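Local coordinates for DUF1881 domain-containing protein (Neurospora crassa, PDB 5Z6D) that is of unconfirmed cellular role but abundant in the fungal perithecium, joining a betagamma-crystallin domain to an Ig-like domain through an interface that renders its calcium-binding site inoperative, at residues A[142-148]-A[160-166]; A[172-176]-A[190-196]. The protein carries 1 engineered substitution. All blocks are in the same frame, centred on the assembly; numbering follows the deposited sequence.

Contact 1: residues A[142-148]-A[160-166]; sequences PVTTAVY and VGSVYFE
Val143, Thr145 and Val147 pair with Phe165, Val163 and Gly161 through six backbone hydrogen bonds, two at each of these antiparallel hydrogen-bonded pairs. The bonds are even in length, 2.8 to 2.9 Å between N and O. Between them lie the non-hydrogen-bonded pairs, where CA-H groups add contacts to carbonyls, as from Thr144 CA to Val163 O at 3.3 Å.

Side chains alternate between two faces. On that of Thr144, Ser162 and Tyr164, the Tyr164 ring, with CG anti to the backbone N (chi1 -177°), runs alongside Pro142, whose CB is 3.6 Å from its CZ. Thr144 OG1 meets the edge of the same ring in its plane, 3.2 Å from CD1, while Thr144 CG2 turns to Ser162 CB. Farther along, Val160 CG1 rests 3.7 Å from Tyr148 CD1, and Lys111 makes a cation-pi contact with that tyrosine.

The other face is mostly buried and largely apolar, though Thr145 also lies on it: Val147 CG1 touches Val163 CG1 at 4.1 Å, the two side chains crossing at about a right angle, and Phe165 continues the row.

Backbone bonds thus set the register of this beta hairpin, while Val147, Val163 and Phe165 give one face its mainly apolar, buried character and Thr144, Ser162, Tyr148 and Tyr164 make the other, more exposed face richer in hydroxyls.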
ATOM      1  N   PRO A 142     -14.168  -3.843   8.585  1.00 26.04           N
ATOM      2  CA  PRO A 142     -14.168  -4.107   7.139  1.00 22.33           C
ATOM      3  C   PRO A 142     -14.255  -2.807   6.379  1.00 23.89           C
ATOM      4  O   PRO A 142     -14.695  -1.804   6.944  1.00 22.38           O
ATOM      5  CB  PRO A 142     -15.423  -4.953   6.926  1.00 24.25           C
ATOM      6  CG  PRO A 142     -16.329  -4.506   8.021  1.00 28.76           C
ATOM      7  CD  PRO A 142     -15.446  -4.214   9.212  1.00 28.18           C
ATOM      8  N   VAL A 143     -13.827  -2.814   5.122  1.00 20.14           N
ATOM      9  CA  VAL A 143     -13.720  -1.583   4.351  1.00 20.70           C
ATOM     10  C   VAL A 143     -14.206  -1.820   2.939  1.00 18.90           C
ATOM     11  O   VAL A 143     -13.926  -2.855   2.373  1.00 20.29           O
ATOM     12  CB  VAL A 143     -12.253  -1.070   4.323  1.00 23.93           C
ATOM     13  CG1 VAL A 143     -12.065   0.009   3.267  1.00 27.04           C
ATOM     14  CG2 VAL A 143     -11.854  -0.563   5.697  1.00 27.88           C
ATOM     15  N   THR A 144     -14.992  -0.893   2.393  1.00 19.15           N
ATOM     16  CA  THR A 144     -15.333  -0.928   0.974  1.00 17.89           C
ATOM     17  C   THR A 144     -14.649   0.232   0.276  1.00 20.68           C
ATOM     18  O   THR A 144     -14.713   1.370   0.746  1.00 23.97           O
ATOM     19  CB  THR A 144     -16.845  -0.842   0.729  1.00 21.64           C
ATOM     20  OG1 THR A 144     -17.459  -2.069   1.125  1.00 25.38           O
ATOM     21  CG2 THR A 144     -17.119  -0.628  -0.763  1.00 19.09           C
ATOM     22  N   THR A 145     -13.986  -0.062  -0.843  1.00 18.98           N
ATOM     23  CA  THR A 145     -13.231   0.937  -1.587  1.00 18.78           C
ATOM     24  C   THR A 145     -13.633   0.905  -3.053  1.00 20.06           C
ATOM     25  O   THR A 145     -13.665  -0.154  -3.678  1.00 20.23           O
ATOM     26  CB  THR A 145     -11.707   0.706  -1.449  1.00 18.40           C
ATOM     27  OG1 THR A 145     -11.347   0.791  -0.065  1.00 21.77           O
ATOM     28  CG2 THR A 145     -10.941   1.745  -2.228  1.00 20.60           C
ATOM     29  N   ALA A 146     -13.969   2.065  -3.606  1.00 18.16           N
ATOM     30  CA  ALA A 146     -14.436   2.101  -4.990  1.00 16.64           C
ATOM     31  C   ALA A 146     -13.301   1.782  -5.949  1.00 17.80           C
ATOM     32  O   ALA A 146     -12.159   2.187  -5.721  1.00 18.52           O
ATOM     33  CB  ALA A 146     -15.030   3.459  -5.308  1.00 20.52           C
ATOM     34  N   VAL A 147     -13.615   1.056  -7.021  1.00 15.16           N
ATOM     35  CA  VAL A 147     -12.615   0.778  -8.049  1.00 16.90           C
ATOM     36  C   VAL A 147     -13.149   1.072  -9.454  1.00 20.66           C
ATOM     37  O   VAL A 147     -14.359   0.982  -9.723  1.00 19.03           O
ATOM     38  CB  VAL A 147     -12.110  -0.690  -8.020  1.00 17.44           C
ATOM     39  CG1 VAL A 147     -11.376  -1.004  -6.709  1.00 18.68           C
ATOM     40  CG2 VAL A 147     -13.249  -1.657  -8.233  1.00 22.98           C
ATOM     41  N   TYR A 148     -12.235   1.426 -10.356  1.00 15.99           N
ATOM     42  CA  TYR A 148     -12.608   1.809 -11.720  1.00 17.85           C
ATOM     43  C   TYR A 148     -11.584   1.224 -12.671  1.00 17.60           C
ATOM     44  O   TYR A 148     -10.387   1.450 -12.509  1.00 18.67           O
ATOM     45  CB  TYR A 148     -12.666   3.338 -11.894  1.00 19.64           C
ATOM     46  CG  TYR A 148     -13.494   4.071 -10.851  1.00 17.30           C
ATOM     47  CD1 TYR A 148     -14.791   4.495 -11.137  1.00 19.01           C
ATOM     48  CD2 TYR A 148     -12.974   4.345  -9.581  1.00 19.47           C
ATOM     49  CE1 TYR A 148     -15.551   5.161 -10.179  1.00 22.67           C
ATOM     50  CE2 TYR A 148     -13.729   5.001  -8.626  1.00 24.15           C
ATOM     51  CZ  TYR A 148     -15.010   5.407  -8.928  1.00 26.24           C
ATOM     52  OH  TYR A 148     -15.755   6.064  -7.970  1.00 32.76           O
ATOM     53  N   VAL A 160     -16.884  -0.563 -13.398  1.00 21.63           N
ATOM     54  CA  VAL A 160     -16.872   0.302 -12.241  1.00 20.35           C
ATOM     55  C   VAL A 160     -17.510  -0.485 -11.120  1.00 20.99           C
ATOM     56  O   VAL A 160     -18.485  -1.191 -11.339  1.00 29.12           O
ATOM     57  CB  VAL A 160     -17.620   1.615 -12.515  1.00 32.21           C
ATOM     58  CG1 VAL A 160     -17.843   2.391 -11.237  1.00 40.57           C
ATOM     59  CG2 VAL A 160     -16.844   2.442 -13.531  1.00 33.14           C
ATOM     60  N   GLY A 161     -16.927  -0.439  -9.930  1.00 19.14           N
ATOM     61  CA  GLY A 161     -17.519  -1.154  -8.819  1.00 22.36           C
ATOM     62  C   GLY A 161     -16.774  -0.871  -7.541  1.00 18.81           C
ATOM     63  O   GLY A 161     -16.394   0.265  -7.272  1.00 19.21           O
ATOM     64  N   SER A 162     -16.593  -1.903  -6.732  1.00 21.06           N
ATOM     65  CA  SER A 162     -15.870  -1.732  -5.485  1.00 22.37           C
ATOM     66  C   SER A 162     -15.268  -3.041  -5.018  1.00 19.24           C
ATOM     67  O   SER A 162     -15.603  -4.114  -5.522  1.00 21.21           O
ATOM     68  CB  SER A 162     -16.784  -1.161  -4.402  1.00 31.67           C
ATOM     69  OG  SER A 162     -17.880  -2.024  -4.167  1.00 25.76           O
ATOM     70  N   VAL A 163     -14.340  -2.925  -4.072  1.00 17.15           N
ATOM     71  CA  VAL A 163     -13.726  -4.078  -3.438  1.00 21.56           C
ATOM     72  C   VAL A 163     -14.042  -3.994  -1.949  1.00 20.95           C
ATOM     73  O   VAL A 163     -14.114  -2.900  -1.383  1.00 19.51           O
ATOM     74  CB  VAL A 163     -12.191  -4.125  -3.680  1.00 22.27           C
ATOM     75  CG1 VAL A 163     -11.490  -2.895  -3.074  1.00 24.11           C
ATOM     76  CG2 VAL A 163     -11.596  -5.424  -3.137  1.00 20.85           C
ATOM     77  N   TYR A 164     -14.252  -5.151  -1.331  1.00 19.61           N
ATOM     78  CA  TYR A 164     -14.576  -5.242   0.077  1.00 23.13           C
ATOM     79  C   TYR A 164     -13.454  -6.011   0.765  1.00 20.35           C
ATOM     80  O   TYR A 164     -13.169  -7.148   0.409  1.00 25.72           O
ATOM     81  CB  TYR A 164     -15.935  -5.934   0.256  1.00 27.85           C
ATOM     82  CG  TYR A 164     -16.453  -6.051   1.677  1.00 25.68           C
ATOM     83  CD1 TYR A 164     -16.963  -4.948   2.353  1.00 26.69           C
ATOM     84  CD2 TYR A 164     -16.454  -7.273   2.333  1.00 32.63           C
ATOM     85  CE1 TYR A 164     -17.452  -5.059   3.646  1.00 30.14           C
ATOM     86  CE2 TYR A 164     -16.938  -7.393   3.624  1.00 31.34           C
ATOM     87  CZ  TYR A 164     -17.433  -6.287   4.277  1.00 30.56           C
ATOM     88  OH  TYR A 164     -17.915  -6.408   5.564  1.00 29.85           O
ATOM     89  N   PHE A 165     -12.783  -5.358   1.702  1.00 19.35           N
ATOM     90  CA  PHE A 165     -11.743  -5.983   2.520  1.00 22.38           C
ATOM     91  C   PHE A 165     -12.281  -6.351   3.886  1.00 21.79           C
ATOM     92  O   PHE A 165     -12.985  -5.564   4.520  1.00 21.21           O
ATOM     93  CB  PHE A 165     -10.553  -5.050   2.719  1.00 18.49           C
ATOM     94  CG  PHE A 165      -9.886  -4.619   1.446  1.00 20.17           C
ATOM     95  CD1 PHE A 165      -9.229  -5.533   0.643  1.00 21.89           C
ATOM     96  CD2 PHE A 165      -9.893  -3.285   1.075  1.00 24.87           C
ATOM     97  CE1 PHE A 165      -8.597  -5.124  -0.525  1.00 22.70           C
ATOM     98  CE2 PHE A 165      -9.259  -2.868  -0.087  1.00 26.98           C
ATOM     99  CZ  PHE A 165      -8.607  -3.787  -0.879  1.00 20.29           C
ATOM    100  N   GLU A 166     -11.930  -7.534   4.363  1.00 21.15           N
ATOM    101  CA  GLU A 166     -12.319  -7.880   5.724  1.00 25.36           C
ATOM    102  C   GLU A 166     -11.203  -8.658   6.391  1.00 27.31           C
ATOM    103  O   GLU A 166     -10.431  -9.329   5.725  1.00 29.44           O
ATOM    104  CB  GLU A 166     -13.632  -8.682   5.743  1.00 28.32           C
ATOM    105  CG  GLU A 166     -13.545 -10.081   5.173  1.00 37.03           C
ATOM    106  CD  GLU A 166     -14.862 -10.839   5.297  1.00 43.94           C
ATOM    107  OE1 GLU A 166     -15.876 -10.217   5.683  1.00 42.02           O
ATOM    108  OE2 GLU A 166     -14.883 -12.055   5.010  1.00 45.06           O
TER

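Contact 2: residues A[172-176]-A[190-196]; sequences GEVDV and RTGKSSF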
ATOM      1  N   GLY A 172      -5.626 -14.930  10.248  1.00 43.58           N
ATOM      2  CA  GLY A 172      -4.931 -13.712  10.624  1.00 36.47           C
ATOM      3  C   GLY A 172      -4.510 -12.951   9.384  1.00 38.56           C
ATOM      4  O   GLY A 172      -3.388 -12.446   9.301  1.00 38.15           O
ATOM      5  N   GLU A 173      -5.411 -12.877   8.408  1.00 32.49           N
ATOM      6  CA  GLU A 173      -5.063 -12.282   7.110  1.00 31.56           C
ATOM      7  C   GLU A 173      -6.071 -11.225   6.706  1.00 27.49           C
ATOM      8  O   GLU A 173      -7.108 -11.099   7.331  1.00 27.63           O
ATOM      9  CB  GLU A 173      -5.000 -13.351   6.014  1.00 35.12           C
ATOM     10  CG  GLU A 173      -3.725 -14.170   5.982  1.00 43.41           C
ATOM     11  CD  GLU A 173      -3.746 -15.223   4.893  1.00 47.92           C
ATOM     12  OE1 GLU A 173      -4.855 -15.656   4.506  1.00 42.04           O
ATOM     13  OE2 GLU A 173      -2.656 -15.615   4.425  1.00 57.04           O
ATOM     14  N   VAL A 174      -5.763 -10.458   5.663  1.00 23.82           N
ATOM     15  CA  VAL A 174      -6.782  -9.642   5.013  1.00 24.07           C
ATOM     16  C   VAL A 174      -7.371 -10.435   3.856  1.00 24.45           C
ATOM     17  O   VAL A 174      -6.640 -11.075   3.096  1.00 25.43           O
ATOM     18  CB  VAL A 174      -6.205  -8.309   4.498  1.00 24.01           C
ATOM     19  CG1 VAL A 174      -7.241  -7.542   3.659  1.00 24.37           C
ATOM     20  CG2 VAL A 174      -5.718  -7.460   5.659  1.00 22.29           C
ATOM     21  N   ASP A 175      -8.697 -10.410   3.730  1.00 21.28           N
ATOM     22  CA  ASP A 175      -9.378 -11.065   2.624  1.00 22.07           C
ATOM     23  C   ASP A 175     -10.030 -10.047   1.698  1.00 21.51           C
ATOM     24  O   ASP A 175     -10.649  -9.076   2.157  1.00 24.50           O
ATOM     25  CB  ASP A 175     -10.458 -12.017   3.124  1.00 26.32           C
ATOM     26  CG  ASP A 175      -9.899 -13.289   3.700  1.00 37.97           C
ATOM     27  OD1 ASP A 175      -8.663 -13.396   3.825  1.00 42.48           O
ATOM     28  OD2 ASP A 175     -10.709 -14.177   4.039  1.00 40.99           O
ATOM     29  N   VAL A 176      -9.879 -10.277   0.402  1.00 21.55           N
ATOM     30  CA  VAL A 176     -10.703  -9.615  -0.592  1.00 24.27           C
ATOM     31  C   VAL A 176     -11.962 -10.446  -0.771  1.00 31.32           C
ATOM     32  O   VAL A 176     -11.884 -11.633  -1.084  1.00 33.42           O
ATOM     33  CB  VAL A 176      -9.969  -9.466  -1.935  1.00 27.48           C
ATOM     34  CG1 VAL A 176     -10.942  -9.077  -3.032  1.00 26.03           C
ATOM     35  CG2 VAL A 176      -8.844  -8.439  -1.818  1.00 25.45           C
ATOM     36  N   ARG A 190      -4.394 -14.179  -4.129  1.00 23.62           N
ATOM     37  CA  ARG A 190      -3.585 -13.830  -2.966  1.00 24.34           C
ATOM     38  C   ARG A 190      -2.104 -14.078  -3.249  1.00 25.60           C
ATOM     39  O   ARG A 190      -1.744 -15.130  -3.793  1.00 27.58           O
ATOM     40  CB  ARG A 190      -4.028 -14.623  -1.732  1.00 25.44           C
ATOM     41  CG  ARG A 190      -3.146 -14.388  -0.510  1.00 24.99           C
ATOM     42  CD  ARG A 190      -3.604 -15.195   0.702  1.00 27.89           C
ATOM     43  NE  ARG A 190      -4.967 -14.857   1.092  1.00 26.90           N
ATOM     44  CZ  ARG A 190      -5.300 -13.759   1.758  1.00 21.42           C
ATOM     45  NH1 ARG A 190      -4.359 -12.896   2.140  1.00 21.10           N
ATOM     46  NH2 ARG A 190      -6.571 -13.526   2.058  1.00 27.39           N
ATOM     47  N   THR A 191      -1.255 -13.111  -2.894  1.00 22.39           N
ATOM     48  CA  THR A 191       0.189 -13.279  -3.059  1.00 23.37           C
ATOM     49  C   THR A 191       0.917 -13.063  -1.736  1.00 27.55           C
ATOM     50  O   THR A 191       2.149 -13.110  -1.684  1.00 28.85           O
ATOM     51  CB  THR A 191       0.771 -12.326  -4.123  1.00 24.07           C
ATOM     52  OG1 THR A 191       0.475 -10.967  -3.778  1.00 26.36           O
ATOM     53  CG2 THR A 191       0.176 -12.634  -5.498  1.00 27.18           C
ATOM     54  N   GLY A 192       0.149 -12.835  -0.673  1.00 24.78           N
ATOM     55  CA  GLY A 192       0.700 -12.649   0.661  1.00 26.23           C
ATOM     56  C   GLY A 192      -0.393 -12.443   1.694  1.00 28.41           C
ATOM     57  O   GLY A 192      -1.575 -12.502   1.368  1.00 24.44           O
ATOM     58  N   LYS A 193      -0.013 -12.194   2.944  1.00 27.88           N
ATOM     59  CA  LYS A 193      -1.003 -12.032   4.001  1.00 25.22           C
ATOM     60  C   LYS A 193      -2.001 -10.911   3.688  1.00 23.16           C
ATOM     61  O   LYS A 193      -3.161 -10.949   4.107  1.00 24.71           O
ATOM     62  CB  LYS A 193      -0.301 -11.769   5.333  1.00 31.27           C
ATOM     63  CG  LYS A 193       0.532 -12.949   5.834  1.00 40.96           C
ATOM     64  CD  LYS A 193      -0.290 -13.878   6.720  1.00 52.89           C
ATOM     65  CE  LYS A 193       0.486 -15.132   7.100  1.00 61.53           C
ATOM     66  NZ  LYS A 193       1.736 -14.807   7.844  1.00 66.50           N
ATOM     67  N   SER A 194      -1.556  -9.911   2.941  1.00 19.18           N
ATOM     68  CA  SER A 194      -2.452  -8.825   2.576  1.00 22.44           C
ATOM     69  C   SER A 194      -2.063  -8.202   1.233  1.00 20.32           C
ATOM     70  O   SER A 194      -2.242  -7.001   1.028  1.00 21.29           O
ATOM     71  CB  SER A 194      -2.464  -7.764   3.675  1.00 25.31           C
ATOM     72  OG  SER A 194      -1.149  -7.307   3.970  1.00 22.75           O
ATOM     73  N   SER A 195      -1.537  -9.026   0.331  1.00 17.84           N
ATOM     74  CA  SER A 195      -1.198  -8.569  -1.015  1.00 18.53           C
ATOM     75  C   SER A 195      -1.903  -9.438  -2.040  1.00 20.20           C
ATOM     76  O   SER A 195      -2.103 -10.639  -1.827  1.00 19.51           O
ATOM     77  CB  SER A 195       0.314  -8.584  -1.252  1.00 21.04           C
ATOM     78  OG  SER A 195       0.823  -9.900  -1.179  1.00 24.95           O
ATOM     79  N   PHE A 196      -2.293  -8.815  -3.150  1.00 16.59           N
ATOM     80  CA  PHE A 196      -3.142  -9.456  -4.146  1.00 16.36           C
ATOM     81  C   PHE A 196      -2.713  -9.037  -5.544  1.00 20.14           C
ATOM     82  O   PHE A 196      -2.485  -7.852  -5.811  1.00 21.32           O
ATOM     83  CB  PHE A 196      -4.621  -9.103  -3.909  1.00 17.30           C
ATOM     84  CG  PHE A 196      -5.096  -9.415  -2.516  1.00 18.83           C
ATOM     85  CD1 PHE A 196      -5.644 -10.651  -2.217  1.00 21.77           C
ATOM     86  CD2 PHE A 196      -4.961  -8.486  -1.496  1.00 21.05           C
ATOM     87  CE1 PHE A 196      -6.067 -10.942  -0.931  1.00 18.86           C
ATOM     88  CE2 PHE A 196      -5.377  -8.769  -0.211  1.00 20.45           C
ATOM     89  CZ  PHE A 196      -5.932  -9.999   0.074  1.00 20.81           C
TER
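Arg190 reaches across to Glu173, Val174 and Asp175 with an arm that is extended through CB and CG and then bends at chi3 (-60°). CD passes 3.9 Å from Glu173 OE2. NE forms a salt bridge with Glu173 OE1 at 3.5 Å, by charge alone, because the carboxylate is stacked on the guanidinium, their planes 17° apart, with OE1 over CZ. Phe196 CE1 lies against the opposite face. NH1 donates to Gly192 O at 2.9 Å within its own segment, and weakly to Val174 O. Arg190 NH2 donates a hydrogen bond to Val174 O at 2.7 Å. Arg190 NH2 also forms a salt bridge with Asp175 OD1 at 2.7 Å. A leucine in place of Arg190 would probably leave both acidic groups without their cationic mate and the 192-193 turn less firmly tied to the strand.

Val174 N bonds to Lys193 O at 3.1 Å, and Val176 CG2 sits over the centre of the Phe196 ring, a CH-pi contact 3.6 Å from its centroid.

Strand 173-177, at the border of the five-stranded sheet, thus meets the turn between strands 186-190 and 195-200 of the four-stranded sheet; Ser194 OG hydrogen-bonds to Ala92 O of strand 91-99.

Contact 1 precedes contact 2 along the chain, and their centres lie 15 Å apart. Contact 1 closes the hairpin of strands 143-151 and 157-168, which occupies the middle of a five-stranded antiparallel sheet. Strand 173-177 follows directly and forms the sheet's border, joined to the hairpin by a probable hydrogen bond from Asp175 N to Glu166 O and by Val176, which packs on Val163 and Phe165. Contact 2 then leads from this border strand to strands 186-190 and 195-200 of the mixed sheet. One contact therefore acts within a sheet, the other between two sheets, an arrangement consistent with the beta sandwich of the Ig-like domain; both are away from the calcium-site residues.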